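Long-range contacts in Tp0751 (Treponema pallidum, PDB 5JK2), which mediates adhesion to extracellular matrix components and interactions with host cells, this chain being the portion that carries its non-canonical lipocalin (pallilysin beta-barrel) domain: residues Ala51-Gln56 and Leu69-Arg74; Leu91-His96 and Leu105-Ala110; Ser113-Leu118 and Val136-Ile141; Ile128-Val133 and Gly149-Tyr154. The protein carries 1 engineered substitution. All coordinates share one frame; numbering follows the deposited sequence.

Contact 1: Ala51-Gln56 and Leu69-Arg74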
# COMPACT_ATOMS: atom_id res chain seq x y z
N ALA A 51 -5.08 4.31 -3.35
CA ALA A 51 -4.59 5.50 -4.05
C ALA A 51 -4.54 6.71 -3.13
O ALA A 51 -5.58 7.27 -2.77
CB ALA A 51 -5.47 5.79 -5.26
N GLY A 52 -3.33 7.10 -2.75
CA GLY A 52 -3.13 8.26 -1.90
C GLY A 52 -1.99 8.08 -0.92
O GLY A 52 -1.24 7.11 -1.00
N LEU A 53 -1.87 9.02 0.02
CA LEU A 53 -0.80 9.02 1.00
C LEU A 53 -1.18 8.24 2.25
O LEU A 53 -2.29 8.37 2.75
CB LEU A 53 -0.44 10.46 1.38
CG LEU A 53 0.63 10.64 2.45
CD1 LEU A 53 1.95 10.09 1.98
CD2 LEU A 53 0.75 12.11 2.82
N TRP A 54 -0.24 7.46 2.76
CA TRP A 54 -0.44 6.68 3.98
C TRP A 54 0.72 6.88 4.94
O TRP A 54 1.88 6.80 4.55
CB TRP A 54 -0.60 5.20 3.64
CG TRP A 54 -1.83 4.90 2.84
CD1 TRP A 54 -1.99 5.06 1.50
CD2 TRP A 54 -3.08 4.39 3.34
NE1 TRP A 54 -3.26 4.68 1.13
CE2 TRP A 54 -3.95 4.27 2.24
CE3 TRP A 54 -3.54 4.03 4.61
CZ2 TRP A 54 -5.25 3.80 2.37
CZ3 TRP A 54 -4.83 3.56 4.73
CH2 TRP A 54 -5.67 3.45 3.62
N ILE A 55 0.39 7.15 6.20
CA ILE A 55 1.39 7.41 7.23
C ILE A 55 1.36 6.31 8.29
O ILE A 55 0.30 5.91 8.75
CB ILE A 55 1.17 8.77 7.92
CG1 ILE A 55 1.19 9.90 6.88
CG2 ILE A 55 2.24 9.03 8.96
CD1 ILE A 55 -0.13 10.15 6.22
N GLN A 56 2.54 5.83 8.68
CA GLN A 56 2.64 4.71 9.60
C GLN A 56 2.27 5.10 11.03
O GLN A 56 2.52 6.23 11.45
CB GLN A 56 4.05 4.11 9.58
CG GLN A 56 4.17 2.85 10.40
CD GLN A 56 5.51 2.17 10.24
OE1 GLN A 56 6.28 2.04 11.19
NE2 GLN A 56 5.79 1.72 9.02
N LEU A 69 6.41 6.49 5.17
CA LEU A 69 5.27 6.89 4.35
C LEU A 69 5.12 6.02 3.12
O LEU A 69 6.11 5.68 2.47
CB LEU A 69 5.42 8.35 3.89
CG LEU A 69 5.84 9.38 4.94
CD1 LEU A 69 6.03 10.74 4.28
CD2 LEU A 69 4.81 9.44 6.06
N LEU A 70 3.88 5.68 2.80
CA LEU A 70 3.55 5.00 1.56
C LEU A 70 2.58 5.83 0.74
O LEU A 70 1.54 6.25 1.25
CB LEU A 70 2.94 3.62 1.83
CG LEU A 70 3.83 2.55 2.45
CD1 LEU A 70 3.02 1.30 2.74
CD2 LEU A 70 5.01 2.22 1.55
N PHE A 71 2.94 6.08 -0.51
CA PHE A 71 2.02 6.70 -1.45
C PHE A 71 1.82 5.74 -2.62
O PHE A 71 2.76 5.39 -3.33
CB PHE A 71 2.54 8.05 -1.95
CG PHE A 71 1.52 8.84 -2.72
CD1 PHE A 71 1.23 8.51 -4.03
CD2 PHE A 71 0.85 9.90 -2.14
CE1 PHE A 71 0.29 9.22 -4.75
CE2 PHE A 71 -0.08 10.62 -2.86
CZ PHE A 71 -0.36 10.28 -4.16
N PHE A 72 0.57 5.31 -2.81
CA PHE A 72 0.22 4.44 -3.92
C PHE A 72 -0.23 5.27 -5.11
O PHE A 72 -1.34 5.80 -5.12
CB PHE A 72 -0.88 3.46 -3.49
CG PHE A 72 -0.51 2.60 -2.31
CD1 PHE A 72 -0.56 3.11 -1.02
CD2 PHE A 72 -0.12 1.29 -2.49
CE1 PHE A 72 -0.22 2.33 0.06
CE2 PHE A 72 0.22 0.50 -1.40
CZ PHE A 72 0.17 1.03 -0.13
N ASP A 73 0.64 5.41 -6.10
CA ASP A 73 0.35 6.22 -7.28
C ASP A 73 -0.46 5.41 -8.30
O ASP A 73 0.10 4.66 -9.09
CB ASP A 73 1.64 6.74 -7.91
CG ASP A 73 1.40 7.83 -8.93
OD1 ASP A 73 0.52 7.66 -9.80
OD2 ASP A 73 2.09 8.86 -8.86
N ARG A 74 -1.77 5.59 -8.26
CA ARG A 74 -2.69 4.81 -9.09
C ARG A 74 -2.47 5.03 -10.58
O ARG A 74 -2.54 4.09 -11.37
CB ARG A 74 -4.13 5.16 -8.73
CG ARG A 74 -5.16 4.40 -9.56
CD ARG A 74 -6.56 4.62 -9.02
NE ARG A 74 -7.42 3.47 -9.27
CZ ARG A 74 -7.31 2.30 -8.64
NH1 ARG A 74 -6.37 2.14 -7.72
NH2 ARG A 74 -8.13 1.30 -8.93
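The indole of W54 overlaps the phenyl ring of F72 in an offset edge-to-face pair, with the F72 edge directed at the indole face. The evidence is a centroid separation of 5.2 Å from the W54 five-membered ring to the F72 ring, planes 88° apart, and an approach of 3.5 Å between W54 CD1 and F72 CD1. CB of W54, L70 and F72 leaves the strands on one face; chi1 (-65° for W54) then sets CG beside the backbone N in both aromatic residues, and from there the rings meet. W54 NE1 is hydrogen-bonded to L50 O.

On the other face, the F71 ring lies over the backbone of G52, and G52 CA sits 4.2 Å from the ring centroid in a CH-pi contact. L53 CB meets F71 CD2 at 3.8 Å. Further along, I55 and L69 lie side by side and point the same way, with I55 CG1 touching L69 CD2 at 3.7 Å.

W54 N donates to L70 O at 2.6 Å, and L70 N returns a bond of 2.9 Å to W54 O. These are the first two strands of the antiparallel barrel, and their W54-L70-F72 face also meets Y151, I128 and V130. The backbone thus gives the directional hold, to which the edge-to-face pair adds on that face and the CH-pi contact on the other.

Contact 2: Leu91-His96 and Leu105-Ala110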
# COMPACT_ATOMS: atom_id res chain seq x y z
N LEU A 91 7.82 0.17 -9.21
CA LEU A 91 6.76 -0.01 -10.18
C LEU A 91 6.03 -1.32 -9.92
O LEU A 91 6.66 -2.34 -9.68
CB LEU A 91 7.31 0.01 -11.60
CG LEU A 91 8.21 1.18 -11.98
CD1 LEU A 91 9.46 0.67 -12.66
CD2 LEU A 91 7.47 2.16 -12.88
N VAL A 92 4.70 -1.28 -9.99
CA VAL A 92 3.90 -2.47 -9.75
C VAL A 92 3.90 -3.40 -10.96
O VAL A 92 3.34 -3.08 -12.00
CB VAL A 92 2.44 -2.11 -9.40
CG1 VAL A 92 1.66 -3.37 -9.03
CG2 VAL A 92 2.39 -1.10 -8.26
N ASP A 93 4.54 -4.55 -10.80
CA ASP A 93 4.58 -5.55 -11.86
C ASP A 93 3.30 -6.39 -11.83
O ASP A 93 2.87 -6.91 -12.86
CB ASP A 93 5.81 -6.44 -11.71
CG ASP A 93 7.06 -5.80 -12.30
OD1 ASP A 93 6.98 -5.23 -13.40
OD2 ASP A 93 8.13 -5.89 -11.66
N SER A 94 2.71 -6.52 -10.65
CA SER A 94 1.44 -7.21 -10.49
C SER A 94 0.75 -6.79 -9.19
O SER A 94 1.39 -6.29 -8.27
CB SER A 94 1.63 -8.74 -10.52
OG SER A 94 2.24 -9.21 -9.33
N ALA A 95 -0.56 -7.00 -9.13
CA ALA A 95 -1.35 -6.66 -7.95
C ALA A 95 -2.66 -7.45 -7.93
O ALA A 95 -3.43 -7.41 -8.89
CB ALA A 95 -1.64 -5.17 -7.93
N HIS A 96 -2.89 -8.16 -6.83
CA HIS A 96 -4.06 -9.03 -6.70
C HIS A 96 -4.80 -8.79 -5.40
O HIS A 96 -4.19 -8.62 -4.34
CB HIS A 96 -3.64 -10.50 -6.78
CG HIS A 96 -3.44 -11.00 -8.18
ND1 HIS A 96 -2.23 -10.90 -8.84
CD2 HIS A 96 -4.30 -11.58 -9.05
CE1 HIS A 96 -2.35 -11.41 -10.05
NE2 HIS A 96 -3.60 -11.83 -10.21
N LEU A 105 3.44 -7.08 -6.21
CA LEU A 105 4.79 -7.43 -6.62
C LEU A 105 5.36 -6.21 -7.33
O LEU A 105 4.99 -5.91 -8.47
CB LEU A 105 4.82 -8.66 -7.54
CG LEU A 105 6.18 -9.27 -7.91
CD1 LEU A 105 6.91 -8.47 -8.98
CD2 LEU A 105 7.08 -9.44 -6.68
N THR A 106 6.25 -5.50 -6.65
CA THR A 106 6.78 -4.24 -7.15
C THR A 106 8.26 -4.36 -7.48
O THR A 106 8.91 -5.30 -7.05
CB THR A 106 6.58 -3.11 -6.12
OG1 THR A 106 7.56 -3.24 -5.08
CG2 THR A 106 5.19 -3.18 -5.51
N ARG A 107 8.78 -3.41 -8.25
CA ARG A 107 10.15 -3.48 -8.74
C ARG A 107 10.81 -2.11 -8.76
O ARG A 107 10.25 -1.15 -9.30
CB ARG A 107 10.17 -4.10 -10.13
CG ARG A 107 11.47 -3.92 -10.90
CD ARG A 107 11.41 -4.64 -12.24
NE ARG A 107 10.11 -4.47 -12.90
CZ ARG A 107 9.76 -3.40 -13.62
NH1 ARG A 107 8.56 -3.34 -14.17
NH2 ARG A 107 10.61 -2.39 -13.79
N ASN A 108 12.00 -2.02 -8.18
CA ASN A 108 12.74 -0.77 -8.10
C ASN A 108 12.90 -0.12 -9.47
O ASN A 108 13.06 -0.81 -10.47
CB ASN A 108 14.11 -1.01 -7.45
CG ASN A 108 14.97 0.24 -7.41
OD1 ASN A 108 15.87 0.41 -8.22
ND2 ASN A 108 14.69 1.12 -6.46
N THR A 109 12.83 1.21 -9.50
CA THR A 109 12.88 1.95 -10.76
C THR A 109 14.25 1.89 -11.42
O THR A 109 14.36 1.76 -12.64
CB THR A 109 12.50 3.43 -10.55
OG1 THR A 109 13.31 4.00 -9.52
CG2 THR A 109 11.04 3.56 -10.17
N ALA A 110 15.30 1.99 -10.61
CA ALA A 110 16.66 2.01 -11.12
C ALA A 110 17.16 0.61 -11.46
O ALA A 110 17.68 0.37 -12.56
CB ALA A 110 17.59 2.66 -10.11
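A classic beta bulge in the hairpin of strands 86-98 and 101-108 sets D93 and S94 together opposite L105. The proof lies in L105 O, which accepts from two consecutive amides: D93 N at 2.7 Å, nearly in line with the carbonyl, and S94 N at 3.2 Å, in the carbonyl plane on a lone pair. L105 N answers with a 3.0 Å bond to S94 O. Ahead of the bulge the pairing is regular, with L91 and R107 a hydrogen-bonded pair and V92 and T106 a non-hydrogen-bonded one, so the register slips by one residue between V92 and S94.

The extra residue carries the polar part of the contact. R107 grips the D93 carboxylate side-on: NH1 reaches OD1 at 2.6 Å with an N-H...O angle of 163°, and NE reaches OD2 at 2.7 Å. Both oxygens are met on their syn side, and the two groups are turned 33° apart. A bend at chi3 (41°) turns NE back from an extended course, toward OD2. R115 adds a weak, long ion pair to the same OD2.

Apolar atoms flank the bridge. L91 CD1 lies 3.5 Å from R107 NH2, and L105 CD1 touches D93 CB at 3.6 Å. As a separate feature, the chain turns a corner at D93, dividing the strand portions 91-92 and 94-96. Two residues of one strand, D93 and S94, facing the single residue L105 of the other make the classic bulge, here in the wall of an antiparallel beta barrel.

Contact 3: Ser113-Leu118 and Val136-Ile141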
# COMPACT_ATOMS: atom_id res chain seq x y z
N SER A 113 16.88 -5.82 -10.58
CA SER A 113 17.28 -6.90 -9.69
C SER A 113 16.57 -6.82 -8.35
O SER A 113 16.28 -7.84 -7.72
CB SER A 113 18.79 -6.87 -9.48
OG SER A 113 19.47 -6.61 -10.69
N ILE A 114 16.31 -5.59 -7.91
CA ILE A 114 15.74 -5.35 -6.60
C ILE A 114 14.24 -5.10 -6.71
O ILE A 114 13.79 -4.20 -7.41
CB ILE A 114 16.42 -4.15 -5.93
CG1 ILE A 114 17.91 -4.45 -5.69
CG2 ILE A 114 15.73 -3.80 -4.61
CD1 ILE A 114 18.76 -3.24 -5.50
N ARG A 115 13.48 -5.92 -5.99
CA ARG A 115 12.03 -5.89 -6.04
C ARG A 115 11.51 -5.92 -4.61
O ARG A 115 12.29 -6.00 -3.67
CB ARG A 115 11.51 -7.07 -6.86
CG ARG A 115 12.13 -7.14 -8.24
CD ARG A 115 11.20 -7.76 -9.27
NE ARG A 115 10.87 -9.15 -8.96
CZ ARG A 115 10.13 -9.93 -9.73
NH1 ARG A 115 9.88 -11.18 -9.36
NH2 ARG A 115 9.64 -9.47 -10.87
N ARG A 116 10.19 -5.84 -4.44
CA ARG A 116 9.61 -5.79 -3.11
C ARG A 116 8.17 -6.32 -3.09
O ARG A 116 7.32 -5.84 -3.84
CB ARG A 116 9.65 -4.36 -2.57
CG ARG A 116 9.17 -4.20 -1.14
CD ARG A 116 9.48 -2.82 -0.60
NE ARG A 116 10.91 -2.66 -0.34
CZ ARG A 116 11.51 -1.50 -0.12
NH1 ARG A 116 10.80 -0.37 -0.12
NH2 ARG A 116 12.81 -1.45 0.11
N ARG A 117 7.92 -7.30 -2.23
CA ARG A 117 6.58 -7.86 -2.06
C ARG A 117 5.85 -7.18 -0.91
O ARG A 117 6.44 -6.93 0.14
CB ARG A 117 6.65 -9.36 -1.80
CG ARG A 117 7.19 -10.14 -2.98
CD ARG A 117 7.04 -11.64 -2.80
NE ARG A 117 7.11 -12.34 -4.08
CZ ARG A 117 8.23 -12.55 -4.76
NH1 ARG A 117 8.19 -13.20 -5.92
NH2 ARG A 117 9.39 -12.11 -4.30
N LEU A 118 4.57 -6.90 -1.12
CA LEU A 118 3.77 -6.19 -0.15
C LEU A 118 2.51 -6.97 0.19
O LEU A 118 1.94 -7.66 -0.66
CB LEU A 118 3.39 -4.80 -0.68
CG LEU A 118 3.78 -3.60 0.19
CD1 LEU A 118 5.30 -3.50 0.30
CD2 LEU A 118 3.20 -2.31 -0.38
N VAL A 136 15.92 -9.44 -3.65
CA VAL A 136 17.06 -9.07 -4.48
C VAL A 136 17.52 -10.27 -5.30
O VAL A 136 17.35 -11.42 -4.89
CB VAL A 136 18.24 -8.54 -3.64
CG1 VAL A 136 18.94 -9.69 -2.93
CG2 VAL A 136 19.21 -7.75 -4.51
N ALA A 137 18.14 -10.00 -6.45
CA ALA A 137 18.49 -11.05 -7.41
C ALA A 137 17.21 -11.81 -7.79
O ALA A 137 16.42 -11.31 -8.61
CB ALA A 137 19.55 -12.00 -6.86
N ARG A 138 16.99 -12.99 -7.21
CA ARG A 138 15.74 -13.72 -7.45
C ARG A 138 15.14 -14.53 -6.29
O ARG A 138 14.04 -15.07 -6.43
CB ARG A 138 15.91 -14.65 -8.65
CG ARG A 138 15.28 -14.13 -9.94
CD ARG A 138 14.25 -15.10 -10.57
NE ARG A 138 12.80 -14.74 -10.55
CZ ARG A 138 12.12 -14.15 -9.56
NH1 ARG A 138 10.81 -13.91 -9.70
NH2 ARG A 138 12.70 -13.78 -8.43
N LEU A 139 15.85 -14.67 -5.17
CA LEU A 139 15.26 -15.32 -3.99
C LEU A 139 14.79 -14.28 -2.97
O LEU A 139 15.55 -13.37 -2.61
CB LEU A 139 16.23 -16.29 -3.30
CG LEU A 139 15.60 -17.09 -2.15
CD1 LEU A 139 14.45 -17.95 -2.65
CD2 LEU A 139 16.64 -17.95 -1.45
N LYS A 140 13.56 -14.43 -2.49
CA LYS A 140 12.97 -13.46 -1.56
C LYS A 140 13.54 -13.66 -0.16
O LYS A 140 13.65 -14.78 0.32
CB LYS A 140 11.45 -13.60 -1.55
CG LYS A 140 10.84 -14.20 -0.29
CD LYS A 140 9.32 -14.08 -0.32
CE LYS A 140 8.66 -14.68 0.92
NZ LYS A 140 7.24 -14.27 1.07
N ILE A 141 13.90 -12.56 0.49
CA ILE A 141 14.55 -12.58 1.80
C ILE A 141 13.73 -11.72 2.76
O ILE A 141 13.65 -10.51 2.58
CB ILE A 141 16.01 -12.07 1.69
CG1 ILE A 141 16.81 -12.90 0.67
CG2 ILE A 141 16.71 -12.12 3.03
CD1 ILE A 141 17.54 -12.09 -0.38
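S113 meets V136 where the approach to strand 115-122 of the antiparallel barrel runs beside the loop that leaves strand 127-135. Its carbonyl O lies 3.6 Å from V136 CA in a CA-H...O contact. I114 follows with the apolar touch of the set: its CG1 and V136 CG2 are 3.7 Å apart, and the two side chains lie alongside each other, pointing the same way.

R115 starts off from the strand without aiming at the loop, but its end comes close to R138. Their guanidinium planes stand 85° apart. R115 NH1 and R138 NH1 are modelled 2.9 Å apart, two donors of like charge, a doubtful detail. OD2 of D135 has long, weak ion pairs with both of these arginines.

R117 directs its CB toward the loop, and its NH2 forms a salt bridge with D135, the firm partner of that acid among the three arginines. The R117 chain runs extended from CG to NE, which carries its end as far as K140. The two side chains cross at about a right angle, and the nearest atoms of the pair are R117 NH2 and K140 CB, 3.7 Å apart.

Contact 4: Ile128-Val133 and Gly149-Tyr154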
# COMPACT_ATOMS: atom_id res chain seq x y z
N ILE A 128 -4.99 0.45 7.33
CA ILE A 128 -4.44 -0.78 6.78
C ILE A 128 -3.35 -1.33 7.69
O ILE A 128 -2.98 -0.71 8.68
CB ILE A 128 -3.86 -0.57 5.36
CG1 ILE A 128 -2.71 0.45 5.40
CG2 ILE A 128 -4.94 -0.10 4.41
CD1 ILE A 128 -1.86 0.47 4.14
N HIS A 129 -2.82 -2.50 7.33
CA HIS A 129 -1.62 -3.03 7.96
C HIS A 129 -0.74 -3.63 6.88
O HIS A 129 -1.19 -4.46 6.09
CB HIS A 129 -1.96 -4.08 9.02
CG HIS A 129 -0.82 -4.38 9.95
ND1 HIS A 129 -0.79 -3.95 11.26
CD2 HIS A 129 0.34 -5.04 9.74
CE1 HIS A 129 0.34 -4.35 11.82
NE2 HIS A 129 1.04 -5.02 10.92
N VAL A 130 0.52 -3.20 6.85
CA VAL A 130 1.43 -3.58 5.77
C VAL A 130 2.54 -4.52 6.25
O VAL A 130 3.08 -4.36 7.34
CB VAL A 130 2.09 -2.33 5.14
CG1 VAL A 130 2.97 -2.73 3.95
CG2 VAL A 130 1.03 -1.34 4.70
N ARG A 131 2.86 -5.49 5.40
CA ARG A 131 4.01 -6.36 5.59
C ARG A 131 4.81 -6.30 4.30
O ARG A 131 4.27 -6.48 3.21
CB ARG A 131 3.56 -7.79 5.93
CG ARG A 131 4.58 -8.90 5.63
CD ARG A 131 5.68 -9.00 6.68
NE ARG A 131 6.56 -10.13 6.43
CZ ARG A 131 7.53 -10.54 7.25
NH1 ARG A 131 7.76 -9.91 8.39
NH2 ARG A 131 8.28 -11.59 6.92
N ALA A 132 6.11 -6.04 4.43
CA ALA A 132 6.98 -5.89 3.27
C ALA A 132 8.10 -6.92 3.31
O ALA A 132 8.59 -7.28 4.37
CB ALA A 132 7.54 -4.48 3.21
N VAL A 133 8.50 -7.39 2.13
CA VAL A 133 9.55 -8.38 2.01
C VAL A 133 10.39 -8.11 0.77
O VAL A 133 9.87 -8.13 -0.35
CB VAL A 133 8.98 -9.81 1.93
CG1 VAL A 133 10.09 -10.83 1.65
CG2 VAL A 133 8.25 -10.15 3.22
N GLY A 149 4.02 -2.44 9.56
CA GLY A 149 3.27 -1.76 10.60
C GLY A 149 1.91 -1.28 10.12
O GLY A 149 1.50 -1.55 8.99
N GLN A 150 1.22 -0.57 11.00
CA GLN A 150 -0.10 -0.05 10.70
C GLN A 150 0.03 1.32 10.02
O GLN A 150 0.89 2.11 10.39
CB GLN A 150 -0.94 0.06 11.97
CG GLN A 150 -2.40 0.37 11.73
CD GLN A 150 -3.13 0.75 13.00
OE1 GLN A 150 -2.51 1.03 14.03
NE2 GLN A 150 -4.45 0.76 12.94
N TYR A 151 -0.82 1.57 9.04
CA TYR A 151 -0.86 2.86 8.36
C TYR A 151 -2.25 3.46 8.39
O TYR A 151 -3.24 2.74 8.56
CB TYR A 151 -0.39 2.73 6.91
CG TYR A 151 1.07 2.43 6.75
CD1 TYR A 151 1.56 1.15 6.93
CD2 TYR A 151 1.97 3.44 6.41
CE1 TYR A 151 2.91 0.88 6.78
CE2 TYR A 151 3.31 3.17 6.26
CZ TYR A 151 3.78 1.89 6.45
OH TYR A 151 5.12 1.63 6.30
N THR A 152 -2.32 4.77 8.24
CA THR A 152 -3.59 5.48 8.13
C THR A 152 -3.50 6.49 7.01
O THR A 152 -2.52 7.22 6.91
CB THR A 152 -3.97 6.19 9.44
OG1 THR A 152 -2.92 7.09 9.82
CG2 THR A 152 -4.19 5.19 10.55
N ARG A 153 -4.52 6.53 6.16
CA ARG A 153 -4.50 7.46 5.04
C ARG A 153 -4.64 8.89 5.53
O ARG A 153 -5.34 9.15 6.52
CB ARG A 153 -5.61 7.14 4.04
CG ARG A 153 -5.45 7.83 2.69
CD ARG A 153 -6.59 7.48 1.76
NE ARG A 153 -6.37 7.97 0.40
CZ ARG A 153 -6.66 9.20 -0.01
NH1 ARG A 153 -6.42 9.55 -1.27
NH2 ARG A 153 -7.17 10.09 0.82
N TYR A 154 -3.99 9.82 4.84
CA TYR A 154 -4.00 11.22 5.27
C TYR A 154 -5.30 11.90 4.88
O TYR A 154 -5.80 11.75 3.76
CB TYR A 154 -2.82 12.00 4.67
CG TYR A 154 -2.81 13.45 5.10
CD1 TYR A 154 -2.27 13.84 6.32
CD2 TYR A 154 -3.39 14.44 4.31
CE1 TYR A 154 -2.28 15.17 6.73
CE2 TYR A 154 -3.40 15.77 4.71
CZ TYR A 154 -2.85 16.13 5.91
OH TYR A 154 -2.88 17.45 6.29
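A chi1 of -70° sets CG of Y151 anti to the carbonyl carbon and starts the ring toward V130, whose CG2 likewise lies anti to its own carbonyl carbon. As a result V130 CG2 comes within 3.4 Å of Y151 CD1, the two side chains crossing at a slant. I128 holds CG1 between its backbone N and carbonyl carbon (chi1 61°), and from there CG1 packs on Y151 CB at 3.6 Å. The three side chains share one face of the sheet and all are buried.

The other face is more polar. The H129 ring lies over the backbone of G149, with G149 O above the ring centre and G149 CA 4.3 Å from the ring centroid in a CH-pi contact. Beside it, Q150 CG approaches I128 O at 3.3 Å.

Four backbone bonds form the antiparallel ladder. V130 N gives to G149 O at 2.9 Å and almost straight (177°), while G149 N gives to V130 O at 3.1 Å. I128 N likewise bonds to Y151 O at 3.1 Å, and Y151 N returns a bond to I128 O. The phenolic OH of Y151 is held by W147 O and Q56 NE2.

This is the pairing of the last two strands of the closed antiparallel barrel. Strand 149-153 stands between strand 127-135 and strand 52-56, which bonds T152 to I55 through the backbone. The buried face packs on L70 of strand 69-73, I128 reaches W54 of strand 52-56, and V130 touches L118 of strand 115-122.

How the contacts relate
From the N terminus, contact 1 closes the loop between strands 52-56 and 69-73, part of which is not modelled. Contact 2 comes next in series and closes the hairpin of strands 86-98 and 101-108. Contacts 3 and 4 cross, their segments alternating as 113-118, 128-133, 136-141 and 149-154, so the loop after strand 127-135 is tied back to strand 115-122 before the last strand arrives. Contact 2 joins contact 3 through T106 OG1 and R116 O, while contact 3 joins contact 4 through R117 N and V133 O. Bonds from Q56 to Y151 and from A51 to R153 link contact 4 to contact 1, where first and last strands close the barrel.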